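PDB 1XP4: D-alanyl-D-alanine carboxypeptidase from Streptococcus pneumoniae R6, which probably trims the terminal D-alanine from peptidoglycan precursor peptides, as a serine-type D-alanyl-D-alanine carboxypeptidase of the S11 family. Local coordinates for residues Ile46-Val51 / Ala99-Ser104; Ser104-Ala109 / Thr145-Glu150. All coordinates share one frame; numbering follows the deposited sequence.

Interaction 1. Residues Ile46-Val51 / Ala99-Ser104; sequences ITVYLV and ATLVSS
V48 and L101 meet tip to tip between two helices of the penicillin-binding fold: helix 44-57, which starts at the SxxK lysine K44, and helix 93-103, which runs up to the SxN serine S104. The backbones stay well separated, with the CA atoms of V48 and L101 8.2 Å apart, and the side chains bridge the gap. V48 turns its two methyls to different jobs. CG1 lies anti to the backbone N (chi1 155°), on the flank near L101 CD1, while CG2, set beside that N, points into the fork of the leucine and touches both CG and CD2. L101 leaves its own helix at a slant and only its branched end swings round to the valine. The preceding residue, T100, completes the apolar patch, offering its methyl and not its hydroxyl; OG1 is bonded back to the carbonyl O of L96 within the same helix. The contact sits close to the predicted site: the side chain of T100 is about 4 Å from that of K44, the predicted proton acceptor, nearest atoms, and that of L101 as near K224, predicted to bind substrate. V48 CG2 lies 3.7 Å from L101 CD2 and 4.1 Å from T100 CG2.

Interaction 2. Residues Ser104-Ala109 / Thr145-Glu150; sequences SANSAA and TGLNNE
N106 projects from the first turn of helix 106-117 onto T145 and L147, and its atoms divide between these two residues. CB rests on the methyl of T145, 3.8 Å from CG2, with L147 CD1 a little farther off. CG, placed beside the backbone N and anti to the carbonyl carbon (chi1 -63°), lies against the branched end of L147, 3.8 Å from both its CG and CD1. From there the amide divides the work. OD1 comes up to T145, whose CB is 3.2 Å away, and the two side chains cross at about a right angle; ND2 is directed to the leucine, which reaches in from the opposite direction and sets CD2 beside it.

N106 is the asparagine of the SxN motif of the penicillin-binding proteins and their beta-lactamase relatives, two residues on from S104. Its OD1 accepts a hydrogen bond from K44 NZ, the predicted proton acceptor, and the carbonyl O of T145 takes another from the same nitrogen, so K44 NZ is gripped from the helix and from the loop.

Two short turns shape the loop. T145 keeps OG1 between its backbone N and carbonyl carbon (chi1 61°), where it receives the N-H of L147 in an ST turn, 3.2 Å from N to OG1 and nearly straight at 168°. Farther along, N148 OD1 takes the N-H of E150 in an Asx turn. One turn up the helix from N106, the methyl CB of A109 reaches T145 CG2 at 4.0 Å.

Interaction 1 comes first along the chain and closes at S104, the residue with which interaction 2 opens; their centres lie 10 Å apart, both in the S11 carboxypeptidase part of the chain. Helices 93-103 and 106-117 follow each other directly, and the turn between them is tied by a probable hydrogen bond from A105 N to A99 O, with A99 and A108 packed methyl to methyl beside it. The SxN turn thus has helix 44-57 as the neighbour of the helix leading into it and segment 145-150 against the helix leading out. S104 OG at the joint is hydrogen-bonded to S41 OG, consistent with both contacts framing the predicted active site.

Interaction 1. Residues Ile46-Val51 / Ala99-Ser104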
ATOM      1  N   ILE A  46       7.270   4.560   2.149  1.00 15.58           N
ATOM      2  CA  ILE A  46       8.385   3.667   2.391  1.00 14.58           C
ATOM      3  C   ILE A  46       8.897   4.011   3.786  1.00 15.68           C
ATOM      4  O   ILE A  46       9.173   3.126   4.593  1.00 16.52           O
ATOM      5  CB  ILE A  46       9.501   3.875   1.356  1.00 14.01           C
ATOM      6  CG1 ILE A  46       8.907   3.911  -0.057  1.00 12.07           C
ATOM      7  CG2 ILE A  46      10.503   2.733   1.457  1.00 11.76           C
ATOM      8  CD1 ILE A  46       9.882   4.370  -1.123  1.00  6.54           C
ATOM      9  N   THR A  47       8.990   5.307   4.071  1.00 17.22           N
ATOM     10  CA  THR A  47       9.456   5.797   5.370  1.00 16.65           C
ATOM     11  C   THR A  47       8.644   5.216   6.516  1.00 16.64           C
ATOM     12  O   THR A  47       9.183   4.634   7.459  1.00 16.97           O
ATOM     13  CB  THR A  47       9.356   7.334   5.455  1.00 16.72           C
ATOM     14  OG1 THR A  47      10.247   7.930   4.499  1.00 19.18           O
ATOM     15  CG2 THR A  47       9.714   7.813   6.852  1.00 10.44           C
ATOM     16  N   VAL A  48       7.335   5.386   6.414  1.00 16.35           N
ATOM     17  CA  VAL A  48       6.397   4.912   7.417  1.00 18.09           C
ATOM     18  C   VAL A  48       6.442   3.394   7.625  1.00 19.57           C
ATOM     19  O   VAL A  48       6.107   2.904   8.711  1.00 19.54           O
ATOM     20  CB  VAL A  48       4.968   5.386   7.037  1.00 18.28           C
ATOM     21  CG1 VAL A  48       3.920   4.480   7.637  1.00 20.86           C
ATOM     22  CG2 VAL A  48       4.761   6.819   7.523  1.00 17.94           C
ATOM     23  N   TYR A  49       6.862   2.648   6.601  1.00 19.79           N
ATOM     24  CA  TYR A  49       6.949   1.193   6.721  1.00 16.52           C
ATOM     25  C   TYR A  49       8.073   0.817   7.667  1.00 16.34           C
ATOM     26  O   TYR A  49       7.955  -0.129   8.435  1.00 18.79           O
ATOM     27  CB  TYR A  49       7.226   0.528   5.376  1.00 15.87           C
ATOM     28  CG  TYR A  49       7.103  -0.979   5.422  1.00 15.99           C
ATOM     29  CD1 TYR A  49       5.866  -1.600   5.231  1.00 18.33           C
ATOM     30  CD2 TYR A  49       8.215  -1.787   5.666  1.00 17.47           C
ATOM     31  CE1 TYR A  49       5.736  -2.992   5.273  1.00 19.16           C
ATOM     32  CE2 TYR A  49       8.097  -3.186   5.713  1.00 19.50           C
ATOM     33  CZ  TYR A  49       6.853  -3.780   5.512  1.00 19.93           C
ATOM     34  OH  TYR A  49       6.719  -5.152   5.525  1.00 18.77           O
ATOM     35  N   LEU A  50       9.179   1.546   7.607  1.00 14.17           N
ATOM     36  CA  LEU A  50      10.286   1.230   8.491  1.00 14.76           C
ATOM     37  C   LEU A  50       9.939   1.602   9.934  1.00 14.69           C
ATOM     38  O   LEU A  50      10.434   0.990  10.886  1.00 15.46           O
ATOM     39  CB  LEU A  50      11.552   1.949   8.017  1.00 13.45           C
ATOM     40  CG  LEU A  50      12.029   1.545   6.611  1.00 12.99           C
ATOM     41  CD1 LEU A  50      13.269   2.336   6.236  1.00  9.39           C
ATOM     42  CD2 LEU A  50      12.329   0.050   6.571  1.00  9.88           C
ATOM     43  N   VAL A  51       9.064   2.592  10.085  1.00 14.35           N
ATOM     44  CA  VAL A  51       8.630   3.055  11.398  1.00 13.95           C
ATOM     45  C   VAL A  51       7.755   2.016  12.089  1.00 15.60           C
ATOM     46  O   VAL A  51       7.907   1.762  13.288  1.00 16.62           O
ATOM     47  CB  VAL A  51       7.830   4.363  11.294  1.00 14.19           C
ATOM     48  CG1 VAL A  51       7.418   4.818  12.675  1.00 14.57           C
ATOM     49  CG2 VAL A  51       8.664   5.435  10.610  1.00 13.16           C
ATOM     50  N   ALA A  99       1.385  13.391  11.963  1.00 17.48           N
ATOM     51  CA  ALA A  99       1.776  14.591  11.226  1.00 15.18           C
ATOM     52  C   ALA A  99       2.317  14.241   9.833  1.00 15.98           C
ATOM     53  O   ALA A  99       2.052  14.948   8.857  1.00 17.07           O
ATOM     54  CB  ALA A  99       2.815  15.368  12.013  1.00  9.43           C
ATOM     55  N   THR A 100       3.065  13.144   9.744  1.00 13.96           N
ATOM     56  CA  THR A 100       3.636  12.702   8.477  1.00 13.52           C
ATOM     57  C   THR A 100       2.582  12.257   7.461  1.00 13.69           C
ATOM     58  O   THR A 100       2.528  12.768   6.343  1.00 16.39           O
ATOM     59  CB  THR A 100       4.633  11.526   8.683  1.00 13.27           C
ATOM     60  OG1 THR A 100       5.794  11.993   9.378  1.00 17.30           O
ATOM     61  CG2 THR A 100       5.073  10.947   7.357  1.00 11.88           C
ATOM     62  N   LEU A 101       1.745  11.306   7.852  1.00 11.42           N
ATOM     63  CA  LEU A 101       0.736  10.775   6.948  1.00 11.79           C
ATOM     64  C   LEU A 101      -0.448  11.683   6.654  1.00 13.32           C
ATOM     65  O   LEU A 101      -0.970  11.681   5.542  1.00 14.11           O
ATOM     66  CB  LEU A 101       0.232   9.438   7.484  1.00 10.22           C
ATOM     67  CG  LEU A 101       1.269   8.313   7.493  1.00  8.31           C
ATOM     68  CD1 LEU A 101       0.744   7.119   8.265  1.00  7.50           C
ATOM     69  CD2 LEU A 101       1.595   7.927   6.065  1.00  4.63           C
ATOM     70  N   VAL A 102      -0.869  12.464   7.639  1.00 14.61           N
ATOM     71  CA  VAL A 102      -2.013  13.346   7.457  1.00 14.81           C
ATOM     72  C   VAL A 102      -1.697  14.704   6.833  1.00 16.50           C
ATOM     73  O   VAL A 102      -2.434  15.183   5.968  1.00 14.29           O
ATOM     74  CB  VAL A 102      -2.727  13.582   8.800  1.00 15.13           C
ATOM     75  CG1 VAL A 102      -3.907  14.519   8.602  1.00 15.09           C
ATOM     76  CG2 VAL A 102      -3.181  12.250   9.383  1.00 11.67           C
ATOM     77  N   SER A 103      -0.601  15.321   7.264  1.00 17.02           N
ATOM     78  CA  SER A 103      -0.227  16.634   6.758  1.00 20.56           C
ATOM     79  C   SER A 103       1.033  16.646   5.890  1.00 21.67           C
ATOM     80  O   SER A 103       1.441  17.693   5.381  1.00 21.76           O
ATOM     81  CB  SER A 103      -0.043  17.582   7.934  1.00 20.57           C
ATOM     82  OG  SER A 103      -1.157  17.490   8.797  1.00 27.34           O
ATOM     83  N   SER A 104       1.652  15.486   5.730  1.00 20.93           N
ATOM     84  CA  SER A 104       2.856  15.380   4.925  1.00 21.55           C
ATOM     85  C   SER A 104       3.982  16.260   5.480  1.00 22.23           C
ATOM     86  O   SER A 104       4.844  16.734   4.733  1.00 23.38           O
ATOM     87  CB  SER A 104       2.549  15.769   3.472  1.00 23.61           C
ATOM     88  OG  SER A 104       3.611  15.397   2.601  1.00 23.17           O
TER

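Interaction 2. Residues Ser104-Ala109 / Thr145-Glu150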
ATOM      1  N   SER A 104       1.652  15.486   5.730  1.00 20.93           N
ATOM      2  CA  SER A 104       2.856  15.380   4.925  1.00 21.55           C
ATOM      3  C   SER A 104       3.982  16.260   5.480  1.00 22.23           C
ATOM      4  O   SER A 104       4.844  16.734   4.733  1.00 23.38           O
ATOM      5  CB  SER A 104       2.549  15.769   3.472  1.00 23.61           C
ATOM      6  OG  SER A 104       3.611  15.397   2.601  1.00 23.17           O
ATOM      7  N   ALA A 105       3.975  16.477   6.792  1.00 20.04           N
ATOM      8  CA  ALA A 105       5.016  17.278   7.440  1.00 18.42           C
ATOM      9  C   ALA A 105       6.381  16.615   7.236  1.00 17.88           C
ATOM     10  O   ALA A 105       6.607  15.489   7.693  1.00 18.70           O
ATOM     11  CB  ALA A 105       4.721  17.402   8.926  1.00 16.64           C
ATOM     12  N   ASN A 106       7.292  17.312   6.563  1.00 15.69           N
ATOM     13  CA  ASN A 106       8.621  16.755   6.299  1.00 14.19           C
ATOM     14  C   ASN A 106       9.498  16.624   7.546  1.00 12.70           C
ATOM     15  O   ASN A 106      10.265  15.668   7.671  1.00  9.15           O
ATOM     16  CB  ASN A 106       9.343  17.583   5.232  1.00 12.68           C
ATOM     17  CG  ASN A 106       8.632  17.549   3.887  1.00 11.26           C
ATOM     18  OD1 ASN A 106       8.426  16.478   3.314  1.00 11.42           O
ATOM     19  ND2 ASN A 106       8.253  18.720   3.381  1.00  6.39           N
ATOM     20  N   SER A 107       9.394  17.577   8.466  1.00 11.58           N
ATOM     21  CA  SER A 107      10.184  17.497   9.683  1.00 11.94           C
ATOM     22  C   SER A 107       9.712  16.333  10.534  1.00 12.26           C
ATOM     23  O   SER A 107      10.465  15.807  11.348  1.00 12.65           O
ATOM     24  CB  SER A 107      10.104  18.797  10.461  1.00 14.74           C
ATOM     25  OG  SER A 107      10.891  19.778   9.805  1.00 22.37           O
ATOM     26  N   ALA A 108       8.464  15.926  10.340  1.00 12.30           N
ATOM     27  CA  ALA A 108       7.938  14.774  11.060  1.00 14.33           C
ATOM     28  C   ALA A 108       8.672  13.538  10.513  1.00 14.61           C
ATOM     29  O   ALA A 108       9.173  12.706  11.271  1.00 14.88           O
ATOM     30  CB  ALA A 108       6.440  14.640  10.817  1.00 12.42           C
ATOM     31  N   ALA A 109       8.744  13.437   9.188  1.00 12.21           N
ATOM     32  CA  ALA A 109       9.415  12.318   8.537  1.00 12.73           C
ATOM     33  C   ALA A 109      10.882  12.243   8.938  1.00 13.09           C
ATOM     34  O   ALA A 109      11.350  11.210   9.427  1.00 14.48           O
ATOM     35  CB  ALA A 109       9.305  12.442   7.015  1.00 10.81           C
ATOM     36  N   THR A 145      11.809  12.231   2.654  1.00 17.00           N
ATOM     37  CA  THR A 145      10.623  13.069   2.523  1.00 18.18           C
ATOM     38  C   THR A 145       9.959  13.097   1.160  1.00 18.48           C
ATOM     39  O   THR A 145       8.742  12.990   1.058  1.00 21.49           O
ATOM     40  CB  THR A 145      10.940  14.514   2.933  1.00 17.79           C
ATOM     41  OG1 THR A 145      11.959  15.034   2.075  1.00 21.42           O
ATOM     42  CG2 THR A 145      11.446  14.561   4.364  1.00 18.73           C
ATOM     43  N   GLY A 146      10.752  13.244   0.109  1.00 19.12           N
ATOM     44  CA  GLY A 146      10.178  13.303  -1.220  1.00 18.93           C
ATOM     45  C   GLY A 146      10.436  14.678  -1.797  1.00 19.94           C
ATOM     46  O   GLY A 146      10.142  14.940  -2.962  1.00 23.12           O
ATOM     47  N   LEU A 147      10.979  15.568  -0.974  1.00 18.19           N
ATOM     48  CA  LEU A 147      11.310  16.914  -1.422  1.00 17.83           C
ATOM     49  C   LEU A 147      12.460  16.813  -2.429  1.00 19.58           C
ATOM     50  O   LEU A 147      13.067  15.750  -2.609  1.00 20.52           O
ATOM     51  CB  LEU A 147      11.801  17.773  -0.255  1.00 13.02           C
ATOM     52  CG  LEU A 147      10.968  18.034   0.990  1.00  8.63           C
ATOM     53  CD1 LEU A 147      11.912  18.269   2.165  1.00  8.16           C
ATOM     54  CD2 LEU A 147      10.072  19.225   0.770  1.00  8.55           C
ATOM     55  N   ASN A 148      12.760  17.931  -3.075  1.00 19.27           N
ATOM     56  CA  ASN A 148      13.864  17.980  -4.008  1.00 19.37           C
ATOM     57  C   ASN A 148      15.056  18.388  -3.143  1.00 21.99           C
ATOM     58  O   ASN A 148      14.886  19.103  -2.154  1.00 24.69           O
ATOM     59  CB  ASN A 148      13.578  19.020  -5.083  1.00 17.56           C
ATOM     60  CG  ASN A 148      14.663  19.090  -6.126  1.00 17.45           C
ATOM     61  OD1 ASN A 148      15.672  19.767  -5.937  1.00 17.15           O
ATOM     62  ND2 ASN A 148      14.472  18.378  -7.234  1.00 14.55           N
ATOM     63  N   ASN A 149      16.253  17.931  -3.487  1.00 23.97           N
ATOM     64  CA  ASN A 149      17.426  18.277  -2.695  1.00 27.10           C
ATOM     65  C   ASN A 149      17.710  19.781  -2.595  1.00 30.39           C
ATOM     66  O   ASN A 149      18.235  20.254  -1.585  1.00 30.83           O
ATOM     67  CB  ASN A 149      18.658  17.556  -3.236  1.00 27.30           C
ATOM     68  CG  ASN A 149      18.700  16.094  -2.838  1.00 28.01           C
ATOM     69  OD1 ASN A 149      18.095  15.691  -1.844  1.00 28.10           O
ATOM     70  ND2 ASN A 149      19.437  15.293  -3.601  1.00 29.71           N
ATOM     71  N   GLU A 150      17.371  20.538  -3.633  1.00 34.74           N
ATOM     72  CA  GLU A 150      17.616  21.977  -3.605  1.00 38.61           C
ATOM     73  C   GLU A 150      16.917  22.596  -2.406  1.00 37.59           C
ATOM     74  O   GLU A 150      17.255  23.703  -1.991  1.00 39.12           O
ATOM     75  CB  GLU A 150      17.105  22.655  -4.882  1.00 44.08           C
ATOM     76  CG  GLU A 150      17.663  22.079  -6.181  1.00 54.64           C
ATOM     77  CD  GLU A 150      17.230  22.873  -7.410  1.00 59.45           C
ATOM     78  OE1 GLU A 150      16.163  23.527  -7.347  1.00 61.75           O
ATOM     79  OE2 GLU A 150      17.947  22.832  -8.439  1.00 62.38           O
TER